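Local coordinates for aldose 1-epimerase (Caenorhabditis elegans, PDB 1LUR), which probably catalyses the interconversion of the alpha and beta anomers of aldose sugars such as galactose, as an aldose 1-epimerase of the galactose mutarotase family, at residues A[47-51]-A[173-179]; A[136-141]-A[163-169]; A[190-196]-A[239-244]. All coordinates share one frame; numbering follows the deposited sequence.

Interaction 1: residues A[47-51]-A[173-179]; sequences QDLVL and AYWNLDG
V50 and W175 form a single backbone bridge, their CA atoms 4.6 Å apart, and the two segments run past it in opposite senses. Two bonds flank the bridge: N176 N donates to L49 O at 2.9 Å and almost straight (170°), while L51 N donates to Y174 O at 3.0 Å. The side chains of V50 and W175 lie side by side and point the same way. With V50 CG1 set beside its own backbone N (chi1 -56°), that methyl sits over one face of the indole, 3.4 Å from the centroid of the six-membered ring and 17° off its normal, a CH-pi contact. L49 CD2 meets L177 CD2 at 3.7 Å, and L51 CD1 rests on Y174 CB at 3.6 Å. D48 and N176 shape the two loops: D48 OD1 takes the N-H of V50 in an Asx turn, and N176 OD1 accepts from G179 N at 2.6 Å. The bridge thus joins two sheets of the antiparallel beta-sandwich of the galactose mutarotase family, the end of strand 46-48 to the end of strand 170-175, with L37 and F39 of strand 33-40 against L49, and F258 and L267 of strands 256-259 and 265-271 against W175.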
ATOM      1  N   GLN A  47       1.276  -5.694 -20.090  1.00 49.53           N
ATOM      2  CA  GLN A  47       1.899  -6.331 -18.946  1.00 48.58           C
ATOM      3  C   GLN A  47       1.112  -5.986 -17.692  1.00 47.19           C
ATOM      4  O   GLN A  47       0.738  -4.827 -17.484  1.00 45.97           O
ATOM      5  CB  GLN A  47       3.338  -5.851 -18.782  1.00 50.41           C
ATOM      6  CG  GLN A  47       4.057  -6.516 -17.627  1.00 53.32           C
ATOM      7  CD  GLN A  47       4.180  -8.013 -17.820  1.00 54.90           C
ATOM      8  OE1 GLN A  47       4.881  -8.474 -18.723  1.00 56.47           O
ATOM      9  NE2 GLN A  47       3.493  -8.782 -16.980  1.00 55.04           N
ATOM     10  N   ASP A  48       0.839  -6.998 -16.876  1.00 45.25           N
ATOM     11  CA  ASP A  48       0.100  -6.788 -15.638  1.00 43.56           C
ATOM     12  C   ASP A  48       1.202  -6.377 -14.671  1.00 42.69           C
ATOM     13  O   ASP A  48       2.112  -7.158 -14.392  1.00 41.27           O
ATOM     14  CB  ASP A  48      -0.556  -8.087 -15.173  1.00 44.58           C
ATOM     15  CG  ASP A  48      -1.613  -7.855 -14.104  1.00 45.71           C
ATOM     16  OD1 ASP A  48      -1.394  -6.987 -13.227  1.00 45.03           O
ATOM     17  OD2 ASP A  48      -2.656  -8.544 -14.137  1.00 43.71           O
ATOM     18  N   LEU A  49       1.119  -5.152 -14.168  1.00 40.73           N
ATOM     19  CA  LEU A  49       2.116  -4.634 -13.246  1.00 39.49           C
ATOM     20  C   LEU A  49       2.001  -5.035 -11.774  1.00 38.56           C
ATOM     21  O   LEU A  49       2.918  -4.780 -10.999  1.00 37.65           O
ATOM     22  CB  LEU A  49       2.152  -3.109 -13.361  1.00 38.95           C
ATOM     23  CG  LEU A  49       2.270  -2.574 -14.793  1.00 39.43           C
ATOM     24  CD1 LEU A  49       2.226  -1.055 -14.773  1.00 39.21           C
ATOM     25  CD2 LEU A  49       3.570  -3.065 -15.426  1.00 39.04           C
ATOM     26  N   VAL A  50       0.895  -5.659 -11.383  1.00 38.93           N
ATOM     27  CA  VAL A  50       0.735  -6.066  -9.987  1.00 38.73           C
ATOM     28  C   VAL A  50       0.461  -7.560  -9.829  1.00 39.82           C
ATOM     29  O   VAL A  50      -0.183  -8.185 -10.678  1.00 39.62           O
ATOM     30  CB  VAL A  50      -0.417  -5.293  -9.296  1.00 36.69           C
ATOM     31  CG1 VAL A  50      -0.174  -3.798  -9.408  1.00 36.63           C
ATOM     32  CG2 VAL A  50      -1.755  -5.669  -9.914  1.00 35.56           C
ATOM     33  N   LEU A  51       0.959  -8.133  -8.738  1.00 41.12           N
ATOM     34  CA  LEU A  51       0.756  -9.553  -8.479  1.00 42.55           C
ATOM     35  C   LEU A  51      -0.711  -9.754  -8.147  1.00 44.17           C
ATOM     36  O   LEU A  51      -1.458  -8.784  -8.013  1.00 44.09           O
ATOM     37  CB  LEU A  51       1.632 -10.015  -7.313  1.00 42.44           C
ATOM     38  CG  LEU A  51       3.132  -9.789  -7.513  1.00 42.90           C
ATOM     39  CD1 LEU A  51       3.901 -10.318  -6.313  1.00 42.78           C
ATOM     40  CD2 LEU A  51       3.592 -10.481  -8.792  1.00 41.98           C
ATOM     41  N   ALA A 173      -0.521  -3.045  -2.932  1.00 28.88           N
ATOM     42  CA  ALA A 173      -0.246  -3.697  -4.212  1.00 29.53           C
ATOM     43  C   ALA A 173       1.242  -4.021  -4.346  1.00 30.27           C
ATOM     44  O   ALA A 173       2.096  -3.208  -4.000  1.00 30.39           O
ATOM     45  CB  ALA A 173      -0.686  -2.798  -5.362  1.00 29.78           C
ATOM     46  N   TYR A 174       1.537  -5.225  -4.828  1.00 31.98           N
ATOM     47  CA  TYR A 174       2.910  -5.686  -5.027  1.00 32.21           C
ATOM     48  C   TYR A 174       3.210  -5.416  -6.501  1.00 31.14           C
ATOM     49  O   TYR A 174       2.509  -5.929  -7.376  1.00 30.83           O
ATOM     50  CB  TYR A 174       3.030  -7.190  -4.767  1.00 34.78           C
ATOM     51  CG  TYR A 174       2.970  -7.623  -3.314  1.00 37.31           C
ATOM     52  CD1 TYR A 174       1.788  -7.526  -2.573  1.00 38.26           C
ATOM     53  CD2 TYR A 174       4.084  -8.194  -2.699  1.00 38.78           C
ATOM     54  CE1 TYR A 174       1.723  -7.996  -1.256  1.00 39.01           C
ATOM     55  CE2 TYR A 174       4.029  -8.663  -1.389  1.00 39.37           C
ATOM     56  CZ  TYR A 174       2.851  -8.564  -0.673  1.00 39.52           C
ATOM     57  OH  TYR A 174       2.812  -9.037   0.621  1.00 41.36           O
ATOM     58  N   TRP A 175       4.250  -4.634  -6.776  1.00 31.36           N
ATOM     59  CA  TRP A 175       4.604  -4.310  -8.152  1.00 32.50           C
ATOM     60  C   TRP A 175       5.779  -5.051  -8.784  1.00 34.19           C
ATOM     61  O   TRP A 175       6.805  -5.291  -8.151  1.00 35.37           O
ATOM     62  CB  TRP A 175       4.848  -2.805  -8.277  1.00 31.98           C
ATOM     63  CG  TRP A 175       3.710  -1.971  -7.790  1.00 33.29           C
ATOM     64  CD1 TRP A 175       3.486  -1.558  -6.507  1.00 32.96           C
ATOM     65  CD2 TRP A 175       2.619  -1.462  -8.570  1.00 32.03           C
ATOM     66  NE1 TRP A 175       2.326  -0.823  -6.439  1.00 32.27           N
ATOM     67  CE2 TRP A 175       1.773  -0.750  -7.691  1.00 33.03           C
ATOM     68  CE3 TRP A 175       2.273  -1.542  -9.926  1.00 31.74           C
ATOM     69  CZ2 TRP A 175       0.602  -0.118  -8.125  1.00 31.51           C
ATOM     70  CZ3 TRP A 175       1.109  -0.914 -10.357  1.00 31.04           C
ATOM     71  CH2 TRP A 175       0.289  -0.212  -9.457  1.00 31.68           C
ATOM     72  N   ASN A 176       5.596  -5.394 -10.055  1.00 37.01           N
ATOM     73  CA  ASN A 176       6.575  -6.101 -10.876  1.00 39.50           C
ATOM     74  C   ASN A 176       6.197  -5.628 -12.276  1.00 39.97           C
ATOM     75  O   ASN A 176       5.143  -5.989 -12.798  1.00 39.50           O
ATOM     76  CB  ASN A 176       6.401  -7.618 -10.760  1.00 42.05           C
ATOM     77  CG  ASN A 176       7.392  -8.381 -11.617  1.00 45.72           C
ATOM     78  OD1 ASN A 176       7.434  -8.210 -12.837  1.00 47.07           O
ATOM     79  ND2 ASN A 176       8.200  -9.224 -10.983  1.00 47.27           N
ATOM     80  N   LEU A 177       7.059  -4.814 -12.874  1.00 42.19           N
ATOM     81  CA  LEU A 177       6.817  -4.268 -14.203  1.00 43.29           C
ATOM     82  C   LEU A 177       7.193  -5.071 -15.451  1.00 44.98           C
ATOM     83  O   LEU A 177       6.816  -4.680 -16.555  1.00 45.34           O
ATOM     84  CB  LEU A 177       7.479  -2.890 -14.286  1.00 41.90           C
ATOM     85  CG  LEU A 177       7.319  -2.012 -13.038  1.00 42.02           C
ATOM     86  CD1 LEU A 177       8.016  -0.672 -13.253  1.00 42.87           C
ATOM     87  CD2 LEU A 177       5.842  -1.803 -12.739  1.00 41.29           C
ATOM     88  N   ASP A 178       7.914  -6.181 -15.310  1.00 46.42           N
ATOM     89  CA  ASP A 178       8.286  -6.953 -16.502  1.00 47.79           C
ATOM     90  C   ASP A 178       8.083  -8.462 -16.441  1.00 49.06           C
ATOM     91  O   ASP A 178       8.395  -9.170 -17.402  1.00 50.47           O
ATOM     92  CB  ASP A 178       9.743  -6.665 -16.878  1.00 46.38           C
ATOM     93  CG  ASP A 178      10.708  -6.974 -15.752  1.00 45.82           C
ATOM     94  OD1 ASP A 178      10.549  -8.027 -15.103  1.00 46.69           O
ATOM     95  OD2 ASP A 178      11.634  -6.170 -15.521  1.00 44.57           O
ATOM     96  N   GLY A 179       7.575  -8.959 -15.322  1.00 49.45           N
ATOM     97  CA  GLY A 179       7.352 -10.385 -15.199  1.00 50.09           C
ATOM     98  C   GLY A 179       8.551 -11.191 -14.742  1.00 50.46           C
ATOM     99  O   GLY A 179       8.450 -12.408 -14.589  1.00 50.29           O
TER
HETATM  100  O   HOH W   1      -0.456  -6.568  -5.745  1.00 37.25           O

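Interaction 2: residues A[136-141]-A[163-169]; sequences PGDAKI and TPGLLAL
The side chain of D138 crosses that of T163 at about a right angle, one carboxylate oxygen taking the T163 hydroxyl and the other its backbone N-H. The contact packs the start of strand 138-147, in the large antiparallel sheet of the galactose mutarotase beta-sandwich fold, against the segment that leaves that sheet after strand 152-160. D138 OD1 accepts from T163 N at 3.1 Å, 35° out of the carboxylate plane, and D138 OD2 accepts from T163 OG1 at 2.9 Å, 48° out of it. The carboxylate carbon of D138 stands between its own backbone N and carbonyl carbon (chi1 55°), which brings the group round to T163. OD1 also takes the N-H of D162, so consecutive backbone amides converge on one oxygen. With an alanine here, T163 OG1 and the amides of D162 and T163 would probably lose this acceptor, and the hydroxyl would be set free to turn. Glycines let the chains close: a CB on G137, whose phi is positive, would lie 2.2 Å from P164 O, and one on G165 2.3 Å from P136 O. P136 CG touches L166 CG at 4.1 Å; farther along both segments, I141 CG2 meets L169 CD1 at 3.8 Å while CG1 faces L167. Beside the P136-L166 contact one water joins the chains, accepting from L166 N at 2.8 Å and donating to P136 O at 2.8 Å.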
ATOM      1  N   PRO A 136      -9.828   1.700  18.664  1.00 24.04           N
ATOM      2  CA  PRO A 136     -10.758   2.712  19.183  1.00 23.01           C
ATOM      3  C   PRO A 136     -11.711   3.355  18.189  1.00 25.02           C
ATOM      4  O   PRO A 136     -11.411   3.458  17.001  1.00 23.60           O
ATOM      5  CB  PRO A 136      -9.829   3.735  19.833  1.00 25.32           C
ATOM      6  CG  PRO A 136      -8.587   3.649  18.981  1.00 24.35           C
ATOM      7  CD  PRO A 136      -8.429   2.151  18.784  1.00 23.21           C
ATOM      8  N   GLY A 137     -12.873   3.763  18.699  1.00 23.83           N
ATOM      9  CA  GLY A 137     -13.889   4.409  17.887  1.00 26.09           C
ATOM     10  C   GLY A 137     -14.404   3.703  16.650  1.00 26.67           C
ATOM     11  O   GLY A 137     -14.386   2.481  16.553  1.00 26.41           O
ATOM     12  N   ASP A 138     -14.879   4.497  15.697  1.00 27.88           N
ATOM     13  CA  ASP A 138     -15.411   3.954  14.455  1.00 29.44           C
ATOM     14  C   ASP A 138     -15.016   4.831  13.276  1.00 28.71           C
ATOM     15  O   ASP A 138     -14.309   5.826  13.436  1.00 27.19           O
ATOM     16  CB  ASP A 138     -16.936   3.871  14.538  1.00 29.95           C
ATOM     17  CG  ASP A 138     -17.567   5.207  14.884  1.00 32.90           C
ATOM     18  OD1 ASP A 138     -17.165   6.226  14.284  1.00 32.81           O
ATOM     19  OD2 ASP A 138     -18.468   5.245  15.747  1.00 35.51           O
ATOM     20  N   ALA A 139     -15.483   4.456  12.091  1.00 28.64           N
ATOM     21  CA  ALA A 139     -15.173   5.221  10.899  1.00 27.54           C
ATOM     22  C   ALA A 139     -15.899   4.684   9.685  1.00 28.30           C
ATOM     23  O   ALA A 139     -16.157   3.484   9.574  1.00 27.72           O
ATOM     24  CB  ALA A 139     -13.670   5.204  10.639  1.00 28.66           C
ATOM     25  N   LYS A 140     -16.248   5.597   8.791  1.00 26.42           N
ATOM     26  CA  LYS A 140     -16.933   5.256   7.560  1.00 27.74           C
ATOM     27  C   LYS A 140     -15.824   5.566   6.561  1.00 27.12           C
ATOM     28  O   LYS A 140     -15.428   6.720   6.417  1.00 25.87           O
ATOM     29  CB  LYS A 140     -18.138   6.166   7.320  1.00 28.73           C
ATOM     30  CG  LYS A 140     -18.853   5.850   6.012  1.00 33.99           C
ATOM     31  CD  LYS A 140     -20.016   6.787   5.753  1.00 37.34           C
ATOM     32  CE  LYS A 140     -20.568   6.565   4.353  1.00 39.53           C
ATOM     33  NZ  LYS A 140     -19.537   6.827   3.310  1.00 39.91           N
ATOM     34  N   ILE A 141     -15.311   4.533   5.906  1.00 26.72           N
ATOM     35  CA  ILE A 141     -14.240   4.708   4.943  1.00 27.93           C
ATOM     36  C   ILE A 141     -14.665   4.524   3.496  1.00 29.86           C
ATOM     37  O   ILE A 141     -15.380   3.578   3.164  1.00 30.47           O
ATOM     38  CB  ILE A 141     -13.070   3.722   5.232  1.00 26.42           C
ATOM     39  CG1 ILE A 141     -12.560   3.910   6.663  1.00 27.69           C
ATOM     40  CG2 ILE A 141     -11.912   3.973   4.280  1.00 23.57           C
ATOM     41  CD1 ILE A 141     -13.134   2.924   7.652  1.00 26.74           C
ATOM     42  N   THR A 163     -17.253   8.487  16.399  1.00 33.51           N
ATOM     43  CA  THR A 163     -16.508   8.303  17.636  1.00 32.58           C
ATOM     44  C   THR A 163     -15.011   8.415  17.326  1.00 31.02           C
ATOM     45  O   THR A 163     -14.539   7.860  16.332  1.00 29.42           O
ATOM     46  CB  THR A 163     -16.807   6.918  18.231  1.00 32.51           C
ATOM     47  OG1 THR A 163     -18.225   6.711  18.245  1.00 36.06           O
ATOM     48  CG2 THR A 163     -16.274   6.813  19.654  1.00 33.15           C
ATOM     49  N   PRO A 164     -14.254   9.137  18.175  1.00 29.16           N
ATOM     50  CA  PRO A 164     -12.809   9.355  18.031  1.00 27.32           C
ATOM     51  C   PRO A 164     -12.014   8.057  17.987  1.00 25.85           C
ATOM     52  O   PRO A 164     -12.270   7.140  18.760  1.00 24.04           O
ATOM     53  CB  PRO A 164     -12.447  10.169  19.271  1.00 28.49           C
ATOM     54  CG  PRO A 164     -13.725  10.809  19.677  1.00 31.32           C
ATOM     55  CD  PRO A 164     -14.747   9.745  19.421  1.00 30.85           C
ATOM     56  N   GLY A 165     -11.033   7.994  17.095  1.00 25.07           N
ATOM     57  CA  GLY A 165     -10.226   6.794  16.987  1.00 24.26           C
ATOM     58  C   GLY A 165      -8.982   7.039  16.157  1.00 22.32           C
ATOM     59  O   GLY A 165      -8.560   8.179  15.980  1.00 22.14           O
ATOM     60  N   LEU A 166      -8.403   5.964  15.646  1.00 19.78           N
ATOM     61  CA  LEU A 166      -7.201   6.063  14.829  1.00 19.11           C
ATOM     62  C   LEU A 166      -7.478   5.528  13.428  1.00 17.42           C
ATOM     63  O   LEU A 166      -8.249   4.588  13.262  1.00 20.37           O
ATOM     64  CB  LEU A 166      -6.067   5.246  15.474  1.00 18.92           C
ATOM     65  CG  LEU A 166      -5.611   5.606  16.895  1.00 21.76           C
ATOM     66  CD1 LEU A 166      -4.810   4.465  17.495  1.00 22.18           C
ATOM     67  CD2 LEU A 166      -4.777   6.887  16.860  1.00 21.81           C
ATOM     68  N   LEU A 167      -6.877   6.147  12.417  1.00 21.36           N
ATOM     69  CA  LEU A 167      -7.061   5.702  11.040  1.00 20.09           C
ATOM     70  C   LEU A 167      -5.828   6.074  10.223  1.00 21.59           C
ATOM     71  O   LEU A 167      -5.481   7.255  10.067  1.00 21.10           O
ATOM     72  CB  LEU A 167      -8.318   6.301  10.394  1.00 20.59           C
ATOM     73  CG  LEU A 167      -8.725   5.582   9.092  1.00 22.13           C
ATOM     74  CD1 LEU A 167      -9.370   4.244   9.423  1.00 20.02           C
ATOM     75  CD2 LEU A 167      -9.694   6.434   8.290  1.00 22.45           C
ATOM     76  N   ALA A 168      -5.152   5.054   9.719  1.00 19.82           N
ATOM     77  CA  ALA A 168      -3.953   5.251   8.913  1.00 20.88           C
ATOM     78  C   ALA A 168      -3.995   4.140   7.883  1.00 21.36           C
ATOM     79  O   ALA A 168      -3.664   2.989   8.177  1.00 21.81           O
ATOM     80  CB  ALA A 168      -2.715   5.148   9.788  1.00 18.76           C
ATOM     81  N   LEU A 169      -4.421   4.486   6.673  1.00 21.14           N
ATOM     82  CA  LEU A 169      -4.522   3.504   5.606  1.00 20.40           C
ATOM     83  C   LEU A 169      -3.364   3.492   4.624  1.00 20.95           C
ATOM     84  O   LEU A 169      -2.446   4.309   4.696  1.00 20.60           O
ATOM     85  CB  LEU A 169      -5.800   3.766   4.803  1.00 20.28           C
ATOM     86  CG  LEU A 169      -7.067   4.152   5.570  1.00 22.78           C
ATOM     87  CD1 LEU A 169      -8.142   4.604   4.582  1.00 23.54           C
ATOM     88  CD2 LEU A 169      -7.551   2.965   6.394  1.00 24.38           C
TER
HETATM   89  O   HOH W   2      -8.994   3.262  15.657  1.00 21.65           O

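Interaction 3: residues A[190-196]-A[239-244]; sequences MEADEFV and NDLVIT
The short strands 194-196 and 239-243 run antiparallel, their directions 145° apart and their axes 4.6 Å from each other, with F195 and L241 as a non-hydrogen-bonded pair. Backbone bonds frame that pair: V242 N donates to E194 O at 2.9 Å, and V196 N to D240 O at 2.9 Å. Before E194 the chain turns a corner at D193, where it passes from the nine-stranded to the seven-stranded sheet of the galactose mutarotase beta-sandwich, and on its far side a nearly straight bond (175°) runs from T244 N to E191 O. On the face carrying F195 and L241, L241 CD1 fits against F195 CB, and A192 CB reaches it from before the corner; the side chain of M190, present as selenomethionine, crosses that of L241 obliquely, its SE 3.7 Å from L241 CB. The side chains of V196 and D240 lie alongside each other, pointing the same way; with its CG2 beside the backbone N, V196 presses that methyl to 3.3 Å from D240 CB. The carboxylate of D240 looks elsewhere, OD1 bonded to H277 and OD2 to the amide of S308. At the corner a water takes over from direct pairing: it accepts from D193 N at 2.6 Å and donates to V242 O at 2.7 Å. T244 OG1 approaches D193 OD2 to 3.0 Å, a weak bond at most, and a second water links D193 OD1 to the same hydroxyl. Since D193 OD1 also forms a salt bridge with R219, the polar corner is likely to be steadied by that charge, whereas the strands beside it rest on backbone bonds and apolar packing.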
HETATM    1  N   MSE A 190      14.142   7.434  -5.045  1.00 46.54           N
HETATM    2  CA  MSE A 190      13.243   8.083  -4.100  1.00 45.91           C
HETATM    3  C   MSE A 190      13.794   9.333  -3.448  1.00 45.19           C
HETATM    4  O   MSE A 190      14.982   9.422  -3.137  1.00 47.21           O
HETATM    5  CB  MSE A 190      12.868   7.111  -2.984  1.00 45.96           C
HETATM    6  CG  MSE A 190      11.497   6.494  -3.096  1.00 47.90           C
HETATM    7 SE   MSE A 190      10.912   5.900  -1.344  1.00 48.08          SE
HETATM    8  CE  MSE A 190      10.048   7.523  -0.748  1.00 45.06           C
ATOM      9  N   GLU A 191      12.915  10.299  -3.226  1.00 44.07           N
ATOM     10  CA  GLU A 191      13.312  11.542  -2.594  1.00 43.80           C
ATOM     11  C   GLU A 191      13.122  11.293  -1.097  1.00 42.55           C
ATOM     12  O   GLU A 191      12.183  11.803  -0.483  1.00 41.35           O
ATOM     13  CB  GLU A 191      12.412  12.687  -3.054  1.00 46.04           C
ATOM     14  CG  GLU A 191      12.341  12.862  -4.562  1.00 51.10           C
ATOM     15  CD  GLU A 191      13.710  12.943  -5.204  1.00 54.31           C
ATOM     16  OE1 GLU A 191      14.562  13.697  -4.686  1.00 56.20           O
ATOM     17  OE2 GLU A 191      13.930  12.258  -6.228  1.00 55.98           O
ATOM     18  N   ALA A 192      14.004  10.484  -0.520  1.00 41.37           N
ATOM     19  CA  ALA A 192      13.930  10.164   0.903  1.00 40.42           C
ATOM     20  C   ALA A 192      15.295  10.263   1.580  1.00 39.25           C
ATOM     21  O   ALA A 192      16.208   9.514   1.253  1.00 40.30           O
ATOM     22  CB  ALA A 192      13.363   8.763   1.083  1.00 39.70           C
ATOM     23  N   ASP A 193      15.423  11.182   2.530  1.00 39.78           N
ATOM     24  CA  ASP A 193      16.687  11.365   3.246  1.00 40.20           C
ATOM     25  C   ASP A 193      16.761  10.523   4.514  1.00 40.99           C
ATOM     26  O   ASP A 193      17.852  10.253   5.026  1.00 39.18           O
ATOM     27  CB  ASP A 193      16.884  12.830   3.629  1.00 40.81           C
ATOM     28  CG  ASP A 193      17.031  13.729   2.427  1.00 42.06           C
ATOM     29  OD1 ASP A 193      17.681  13.304   1.451  1.00 42.97           O
ATOM     30  OD2 ASP A 193      16.506  14.863   2.461  1.00 44.17           O
ATOM     31  N   GLU A 194      15.599  10.115   5.015  1.00 39.31           N
ATOM     32  CA  GLU A 194      15.523   9.310   6.230  1.00 38.08           C
ATOM     33  C   GLU A 194      14.608   8.098   6.117  1.00 38.43           C
ATOM     34  O   GLU A 194      13.772   8.009   5.210  1.00 36.96           O
ATOM     35  CB  GLU A 194      15.022  10.174   7.382  1.00 38.28           C
ATOM     36  CG  GLU A 194      16.040  11.111   7.965  1.00 40.15           C
ATOM     37  CD  GLU A 194      15.429  12.035   8.990  1.00 42.10           C
ATOM     38  OE1 GLU A 194      16.117  12.364   9.976  1.00 44.10           O
ATOM     39  OE2 GLU A 194      14.259  12.441   8.806  1.00 44.35           O
ATOM     40  N   PHE A 195      14.773   7.161   7.048  1.00 36.27           N
ATOM     41  CA  PHE A 195      13.953   5.961   7.065  1.00 34.31           C
ATOM     42  C   PHE A 195      13.625   5.613   8.512  1.00 33.44           C
ATOM     43  O   PHE A 195      14.325   6.040   9.435  1.00 32.67           O
ATOM     44  CB  PHE A 195      14.641   4.793   6.346  1.00 34.59           C
ATOM     45  CG  PHE A 195      15.781   4.164   7.103  1.00 35.89           C
ATOM     46  CD1 PHE A 195      15.578   3.021   7.866  1.00 34.72           C
ATOM     47  CD2 PHE A 195      17.074   4.673   6.990  1.00 37.48           C
ATOM     48  CE1 PHE A 195      16.645   2.382   8.503  1.00 37.71           C
ATOM     49  CE2 PHE A 195      18.151   4.043   7.623  1.00 37.49           C
ATOM     50  CZ  PHE A 195      17.937   2.895   8.378  1.00 37.30           C
ATOM     51  N   VAL A 196      12.541   4.869   8.700  1.00 30.73           N
ATOM     52  CA  VAL A 196      12.109   4.466  10.026  1.00 28.69           C
ATOM     53  C   VAL A 196      12.804   3.182  10.461  1.00 28.54           C
ATOM     54  O   VAL A 196      12.666   2.142   9.828  1.00 30.19           O
ATOM     55  CB  VAL A 196      10.573   4.264  10.052  1.00 29.83           C
ATOM     56  CG1 VAL A 196      10.117   3.788  11.426  1.00 29.83           C
ATOM     57  CG2 VAL A 196       9.889   5.565   9.691  1.00 28.80           C
ATOM     58  N   ASN A 239      10.773  -1.437   5.008  1.00 39.44           N
ATOM     59  CA  ASN A 239      10.816  -0.286   5.899  1.00 38.47           C
ATOM     60  C   ASN A 239      10.072   0.921   5.366  1.00 37.04           C
ATOM     61  O   ASN A 239       9.666   0.967   4.203  1.00 37.92           O
ATOM     62  CB  ASN A 239      12.265   0.151   6.132  1.00 39.81           C
ATOM     63  CG  ASN A 239      13.147  -0.975   6.604  1.00 40.80           C
ATOM     64  OD1 ASN A 239      13.636  -0.953   7.731  1.00 43.48           O
ATOM     65  ND2 ASN A 239      13.362  -1.969   5.744  1.00 41.44           N
ATOM     66  N   ASP A 240       9.939   1.909   6.243  1.00 34.80           N
ATOM     67  CA  ASP A 240       9.274   3.168   5.963  1.00 33.41           C
ATOM     68  C   ASP A 240      10.331   4.156   5.464  1.00 34.67           C
ATOM     69  O   ASP A 240      11.326   4.392   6.151  1.00 32.79           O
ATOM     70  CB  ASP A 240       8.690   3.756   7.248  1.00 33.02           C
ATOM     71  CG  ASP A 240       7.367   3.139   7.652  1.00 31.56           C
ATOM     72  OD1 ASP A 240       7.084   1.973   7.303  1.00 32.82           O
ATOM     73  OD2 ASP A 240       6.616   3.844   8.355  1.00 33.19           O
ATOM     74  N   LEU A 241      10.127   4.726   4.281  1.00 34.73           N
ATOM     75  CA  LEU A 241      11.081   5.690   3.742  1.00 34.73           C
ATOM     76  C   LEU A 241      10.388   7.047   3.834  1.00 34.85           C
ATOM     77  O   LEU A 241       9.378   7.286   3.166  1.00 34.66           O
ATOM     78  CB  LEU A 241      11.446   5.343   2.293  1.00 35.13           C
ATOM     79  CG  LEU A 241      12.636   4.387   2.096  1.00 34.93           C
ATOM     80  CD1 LEU A 241      13.924   5.112   2.435  1.00 36.74           C
ATOM     81  CD2 LEU A 241      12.482   3.144   2.965  1.00 34.82           C
ATOM     82  N   VAL A 242      10.920   7.927   4.680  1.00 33.99           N
ATOM     83  CA  VAL A 242      10.346   9.254   4.866  1.00 34.46           C
ATOM     84  C   VAL A 242      10.587  10.169   3.676  1.00 36.61           C
ATOM     85  O   VAL A 242      11.728  10.467   3.323  1.00 34.76           O
ATOM     86  CB  VAL A 242      10.897   9.928   6.142  1.00 34.10           C
ATOM     87  CG1 VAL A 242      10.174  11.256   6.390  1.00 32.25           C
ATOM     88  CG2 VAL A 242      10.714   9.003   7.328  1.00 34.28           C
ATOM     89  N   ILE A 243       9.490  10.618   3.074  1.00 37.20           N
ATOM     90  CA  ILE A 243       9.539  11.499   1.918  1.00 38.76           C
ATOM     91  C   ILE A 243      10.054  12.895   2.238  1.00 40.13           C
ATOM     92  O   ILE A 243       9.556  13.564   3.147  1.00 39.57           O
ATOM     93  CB  ILE A 243       8.143  11.654   1.285  1.00 39.23           C
ATOM     94  CG1 ILE A 243       7.629  10.296   0.804  1.00 39.10           C
ATOM     95  CG2 ILE A 243       8.205  12.659   0.137  1.00 40.45           C
ATOM     96  CD1 ILE A 243       6.208  10.342   0.247  1.00 39.25           C
ATOM     97  N   THR A 244      11.056  13.334   1.485  1.00 40.57           N
ATOM     98  CA  THR A 244      11.621  14.659   1.693  1.00 44.64           C
ATOM     99  C   THR A 244      10.674  15.636   1.007  1.00 47.01           C
ATOM    100  O   THR A 244      10.620  15.700  -0.221  1.00 48.63           O
ATOM    101  CB  THR A 244      13.009  14.804   1.038  1.00 44.05           C
ATOM    102  OG1 THR A 244      13.887  13.785   1.530  1.00 44.37           O
ATOM    103  CG2 THR A 244      13.598  16.172   1.355  1.00 44.45           C
TER
HETATM  104  O   HOH W   3      15.876  13.304  -0.819  1.00 40.27           O
HETATM  105  O   HOH W   4      13.617  12.162   4.148  1.00 51.24           O

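In the fold
From the N terminus, segment 47-51 comes first and waits more than 120 residues for its partner 173-179. Within that loop lies interaction 2, a shorter closure that ties 136-141 to 163-169, with most of a strand pair between them; strand 165-166 then leads into strand 170-175, and so to interaction 1. Their centres are 31 Å apart, on opposite sides of the chain's centre. Interaction 3 opens only after both have closed, joining 190-196 to 239-244 in series. Together they connect the four-stranded sheet to the seven-stranded one (interaction 1), pack the segment after strand 152-160 against the start of strand 138-147 (interaction 2), and pair strands where the chain leaves the nine-stranded sheet for the seven-stranded one (interaction 3).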